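Local coordinates for alanine racemase (Oenococcus oeni PSU-1, PDB 3HUR), which belongs to the alanine racemase family, whose members join an N-terminal TIM barrel to a C-terminal beta domain, at residues R8-S13 and L286-N291; V303-K308 and R327-G332. All coordinates share one frame; numbering follows the deposited sequence.

Contact 1. Residues R8-S13 and L286-N291; sequences RPTWVS and LPFGYN. With SO4 (sulfate ion), chain D.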
# COMPACT_ATOMS: atom_id res chain seq x y z
N ARG A 8 0.32 -10.46 -23.30
CA ARG A 8 -0.38 -11.11 -22.16
C ARG A 8 0.63 -11.90 -21.28
O ARG A 8 0.71 -13.13 -21.37
CB ARG A 8 -1.45 -12.06 -22.74
CG ARG A 8 -2.20 -12.93 -21.74
CD ARG A 8 -3.57 -12.41 -21.45
NE ARG A 8 -4.43 -12.26 -22.63
CZ ARG A 8 -5.27 -11.24 -22.81
NH1 ARG A 8 -6.02 -11.17 -23.91
NH2 ARG A 8 -5.36 -10.26 -21.90
N PRO A 9 1.43 -11.17 -20.50
CA PRO A 9 2.58 -11.73 -19.80
C PRO A 9 2.20 -12.50 -18.58
O PRO A 9 2.96 -13.39 -18.13
CB PRO A 9 3.39 -10.51 -19.38
CG PRO A 9 2.44 -9.32 -19.47
CD PRO A 9 1.45 -9.71 -20.54
N THR A 10 1.04 -12.17 -18.03
CA THR A 10 0.55 -12.92 -16.92
C THR A 10 -0.95 -13.13 -17.09
O THR A 10 -1.59 -12.36 -17.78
CB THR A 10 0.83 -12.18 -15.62
OG1 THR A 10 0.20 -10.88 -15.66
CG2 THR A 10 2.29 -12.05 -15.38
N TRP A 11 -1.50 -14.15 -16.46
CA TRP A 11 -2.92 -14.41 -16.51
C TRP A 11 -3.35 -15.42 -15.42
O TRP A 11 -2.50 -16.10 -14.82
CB TRP A 11 -3.30 -14.91 -17.90
CG TRP A 11 -2.69 -16.21 -18.27
CD1 TRP A 11 -3.22 -17.44 -18.08
CD2 TRP A 11 -1.43 -16.41 -18.93
NE1 TRP A 11 -2.35 -18.42 -18.56
CE2 TRP A 11 -1.24 -17.80 -19.08
CE3 TRP A 11 -0.43 -15.54 -19.41
CZ2 TRP A 11 -0.14 -18.33 -19.69
CZ3 TRP A 11 0.67 -16.08 -19.99
CH2 TRP A 11 0.82 -17.46 -20.14
N VAL A 12 -4.65 -15.50 -15.16
CA VAL A 12 -5.25 -16.50 -14.25
C VAL A 12 -5.85 -17.54 -15.10
O VAL A 12 -6.73 -17.25 -15.89
CB VAL A 12 -6.42 -15.98 -13.40
CG1 VAL A 12 -6.98 -17.12 -12.51
CG2 VAL A 12 -5.99 -14.81 -12.55
N SER A 13 -5.38 -18.77 -14.91
CA SER A 13 -5.78 -19.90 -15.71
C SER A 13 -6.82 -20.67 -14.88
O SER A 13 -6.55 -21.06 -13.76
CB SER A 13 -4.54 -20.75 -15.97
OG SER A 13 -4.93 -21.93 -16.61
N LEU A 286 11.18 -13.79 -16.27
CA LEU A 286 9.73 -13.90 -16.34
C LEU A 286 9.19 -12.48 -16.19
O LEU A 286 9.71 -11.71 -15.40
CB LEU A 286 9.19 -14.83 -15.23
CG LEU A 286 9.87 -16.19 -15.08
CD1 LEU A 286 9.21 -16.99 -13.98
CD2 LEU A 286 9.88 -17.02 -16.37
N PRO A 287 8.15 -12.14 -16.93
CA PRO A 287 7.76 -10.75 -16.93
C PRO A 287 6.77 -10.42 -15.81
O PRO A 287 5.70 -9.87 -16.07
CB PRO A 287 7.16 -10.59 -18.31
CG PRO A 287 6.46 -11.91 -18.54
CD PRO A 287 7.41 -12.90 -17.95
N PHE A 288 7.13 -10.76 -14.58
CA PHE A 288 6.48 -10.18 -13.44
C PHE A 288 7.45 -9.80 -12.35
O PHE A 288 8.54 -10.34 -12.23
CB PHE A 288 5.43 -11.13 -12.89
CG PHE A 288 5.95 -12.49 -12.57
CD1 PHE A 288 6.49 -12.75 -11.34
CD2 PHE A 288 5.90 -13.50 -13.50
CE1 PHE A 288 6.96 -13.99 -11.04
CE2 PHE A 288 6.35 -14.78 -13.19
CZ PHE A 288 6.90 -15.01 -11.96
N GLY A 289 7.01 -8.88 -11.51
CA GLY A 289 7.75 -8.52 -10.31
C GLY A 289 6.90 -7.73 -9.36
O GLY A 289 5.68 -7.85 -9.37
N TYR A 290 7.52 -6.87 -8.58
CA TYR A 290 6.81 -6.23 -7.48
C TYR A 290 5.75 -5.25 -7.89
O TYR A 290 5.07 -4.75 -7.03
CB TYR A 290 7.78 -5.56 -6.50
CG TYR A 290 8.63 -6.56 -5.76
CD1 TYR A 290 8.07 -7.40 -4.80
CD2 TYR A 290 10.00 -6.67 -6.01
CE1 TYR A 290 8.86 -8.33 -4.13
CE2 TYR A 290 10.78 -7.60 -5.34
CZ TYR A 290 10.22 -8.42 -4.41
OH TYR A 290 11.04 -9.33 -3.74
N ASN A 291 5.66 -4.91 -9.18
CA ASN A 291 4.53 -4.12 -9.71
C ASN A 291 3.25 -4.87 -9.53
O ASN A 291 2.19 -4.26 -9.61
CB ASN A 291 4.62 -3.93 -11.22
CG ASN A 291 5.12 -2.60 -11.62
OD1 ASN A 291 5.19 -1.69 -10.79
ND2 ASN A 291 5.48 -2.45 -12.92
S SO4 D . -7.38 -7.72 -24.22
O1 SO4 D . -6.92 -7.55 -22.85
O2 SO4 D . -6.36 -7.40 -25.26
O3 SO4 D . -7.84 -9.11 -24.26
O4 SO4 D . -8.53 -6.81 -24.38

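Contact 2. Residues V303-K308 and R327-G332; sequences VIINGK and RKYPIG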
# COMPACT_ATOMS: atom_id res chain seq x y z
N VAL A 303 9.02 -21.77 -8.95
CA VAL A 303 7.88 -21.74 -9.86
C VAL A 303 7.80 -23.10 -10.50
O VAL A 303 8.75 -23.89 -10.40
CB VAL A 303 8.04 -20.63 -10.92
CG1 VAL A 303 8.11 -19.27 -10.26
CG2 VAL A 303 9.30 -20.86 -11.74
N ILE A 304 6.68 -23.39 -11.17
CA ILE A 304 6.54 -24.63 -11.90
C ILE A 304 6.64 -24.40 -13.39
O ILE A 304 5.89 -23.63 -13.98
CB ILE A 304 5.18 -25.31 -11.61
CG1 ILE A 304 5.11 -25.76 -10.15
CG2 ILE A 304 4.94 -26.49 -12.55
CD1 ILE A 304 3.66 -25.76 -9.60
N ILE A 305 7.56 -25.12 -14.00
CA ILE A 305 7.72 -25.14 -15.44
C ILE A 305 7.80 -26.60 -15.84
O ILE A 305 8.62 -27.36 -15.32
CB ILE A 305 9.01 -24.45 -15.87
CG1 ILE A 305 8.93 -22.95 -15.63
CG2 ILE A 305 9.25 -24.66 -17.33
CD1 ILE A 305 10.26 -22.25 -15.69
N ASN A 306 6.93 -26.98 -16.77
CA ASN A 306 6.96 -28.34 -17.31
C ASN A 306 6.74 -29.40 -16.24
O ASN A 306 7.47 -30.40 -16.17
CB ASN A 306 8.31 -28.60 -17.98
CG ASN A 306 8.18 -29.47 -19.21
OD1 ASN A 306 7.85 -28.98 -20.28
ND2 ASN A 306 8.45 -30.75 -19.06
N GLY A 307 5.75 -29.17 -15.38
CA GLY A 307 5.48 -30.10 -14.29
C GLY A 307 6.53 -30.06 -13.19
O GLY A 307 6.30 -30.54 -12.10
N LYS A 308 7.68 -29.45 -13.46
CA LYS A 308 8.76 -29.44 -12.49
C LYS A 308 8.92 -28.07 -11.83
O LYS A 308 8.53 -27.02 -12.33
CB LYS A 308 10.10 -29.88 -13.13
CG LYS A 308 9.97 -30.81 -14.36
CD LYS A 308 11.17 -31.80 -14.51
CE LYS A 308 10.92 -32.88 -15.61
NZ LYS A 308 11.37 -32.43 -16.98
N ARG A 327 17.14 -27.41 -18.09
CA ARG A 327 17.71 -27.45 -19.43
C ARG A 327 17.31 -26.13 -20.07
O ARG A 327 16.82 -25.24 -19.39
CB ARG A 327 17.18 -28.66 -20.22
CG ARG A 327 15.76 -29.05 -19.90
CD ARG A 327 15.15 -29.90 -21.00
NE ARG A 327 14.41 -29.08 -21.97
CZ ARG A 327 13.13 -29.24 -22.30
NH1 ARG A 327 12.58 -28.41 -23.20
NH2 ARG A 327 12.40 -30.22 -21.76
N LYS A 328 17.50 -26.00 -21.38
CA LYS A 328 17.15 -24.78 -22.07
C LYS A 328 15.67 -24.90 -22.43
O LYS A 328 15.26 -25.96 -22.90
CB LYS A 328 18.03 -24.64 -23.33
CG LYS A 328 17.81 -23.37 -24.18
CD LYS A 328 18.36 -23.53 -25.61
CE LYS A 328 18.29 -22.22 -26.43
NZ LYS A 328 18.01 -22.44 -27.90
N TYR A 329 14.87 -23.84 -22.21
CA TYR A 329 13.49 -23.83 -22.74
C TYR A 329 13.30 -22.69 -23.71
O TYR A 329 13.96 -21.67 -23.59
CB TYR A 329 12.44 -23.75 -21.64
CG TYR A 329 12.37 -24.97 -20.79
CD1 TYR A 329 13.37 -25.23 -19.85
CD2 TYR A 329 11.35 -25.88 -20.92
CE1 TYR A 329 13.34 -26.36 -19.06
CE2 TYR A 329 11.31 -27.03 -20.12
CZ TYR A 329 12.32 -27.25 -19.20
OH TYR A 329 12.32 -28.37 -18.41
N PRO A 330 12.39 -22.84 -24.66
CA PRO A 330 12.13 -21.78 -25.59
C PRO A 330 11.25 -20.67 -24.99
O PRO A 330 10.40 -20.92 -24.12
CB PRO A 330 11.34 -22.48 -26.69
CG PRO A 330 10.62 -23.51 -25.98
CD PRO A 330 11.55 -24.01 -24.94
N ILE A 331 11.39 -19.46 -25.52
CA ILE A 331 10.61 -18.37 -25.00
C ILE A 331 9.17 -18.74 -25.25
O ILE A 331 8.86 -19.47 -26.17
CB ILE A 331 11.03 -16.98 -25.60
CG1 ILE A 331 10.66 -16.88 -27.07
CG2 ILE A 331 12.54 -16.68 -25.39
CD1 ILE A 331 9.48 -15.99 -27.29
N GLY A 332 8.28 -18.27 -24.40
CA GLY A 332 6.86 -18.58 -24.58
C GLY A 332 6.40 -19.78 -23.77
O GLY A 332 5.23 -20.06 -23.73

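Contact 1. Residues R8-S13 and L286-N291
Pro9 and Pro287 meet ring against ring where the chain leading into strand 10-15 passes an inverse gamma turn centred on Pro287, in the beta domain of the alanine racemase fold. Pro9 CB lies 3.5 Å from Pro287 CG and 3.9 Å from Pro287 CB, a small apolar patch. Thr10 adds the second touch. From CB its branches part: OG1 takes the position between the backbone N and the carbonyl carbon (chi1 58°), which swings CG2 toward the other segment. There CG2 sits 4.1 Å from Pro287 O and equally far from Phe288 CB, slanting to the Phe288 ring. Around these four buried residues, Pro9 O accepts a bond from Ser255 OG, Phe288 meets Trp294 ring to ring, and Glu361 and Val359 of a second subunit pack on the prolines. Arg8, beside this apolar patch, bonds a sulfate ion, probably from the crystallisation liquor, and also forms a salt bridge to Asp70 of that subunit. Its two terminal nitrogens both bond the ion: NH2 reaches O1 at 3.3 Å, while NH1 reaches O3 at 2.8 Å with a nearly straight bond of 176°.

Contact 2. Residues V303-K308 and R327-G332
Tyr329 lays one ring face against Ile305, whose CG2 stands 4.2 Å from Tyr329 CE2 and above the rim of the ring rather than its middle. This is the closely packed, buried part: Ile305 also touches Leu325, Thr333 and Val335, and Met310 packs on both residues. With CG anti to its carbonyl carbon (chi1 -68°), the tyrosine extends its ring toward the turn at 305-308. On the opposite face lies the Arg327 guanidinium, roughly face to face and likewise offset, its CZ 3.6 Å above the ring plane. The ring is thus sandwiched between an aliphatic branch and a flat cationic group. Arg327 NE has a weak hydrogen bond to Lys328 O. The solvent side is held by exposed residues: Asn306 CB lies 4.0 Å from Tyr329 CE2, and OD1 comes to the ring edge, the amide and ring planes 55° apart. Looser still, Lys308 NZ remains 4.4 Å from Tyr329 OH, which is hydrogen-bonded to Asp326 OD1. The exposed tip carrying Asn306 and Gly307 is a type I' turn, closed by Ile305 N to Lys308 O at 2.7 Å and the reciprocal Lys308 N to Ile305 O: a two-residue beta hairpin linking strands 302-305 and 308-311.

Contacts 1 and 2 both reach the same mixed sheet of the C-terminal beta domain, their centres about 15 Å apart and their nearest atoms about 4 Å apart without touching. They follow one another along the chain: residues 286-291 close contact 1 before residues 303-308 open contact 2. Strand 334-339 relates them physically, since Val335 packs against Leu286 as well as Ile305. Their settings differ. Contact 1 is buried, brings the N-terminal segment onto the domain and is flanked by a second subunit, which also binds the sulfate beside Arg8; contact 2 is partly exposed, its centre about 30 Å from the centre of the chain, against about 23 Å for contact 1.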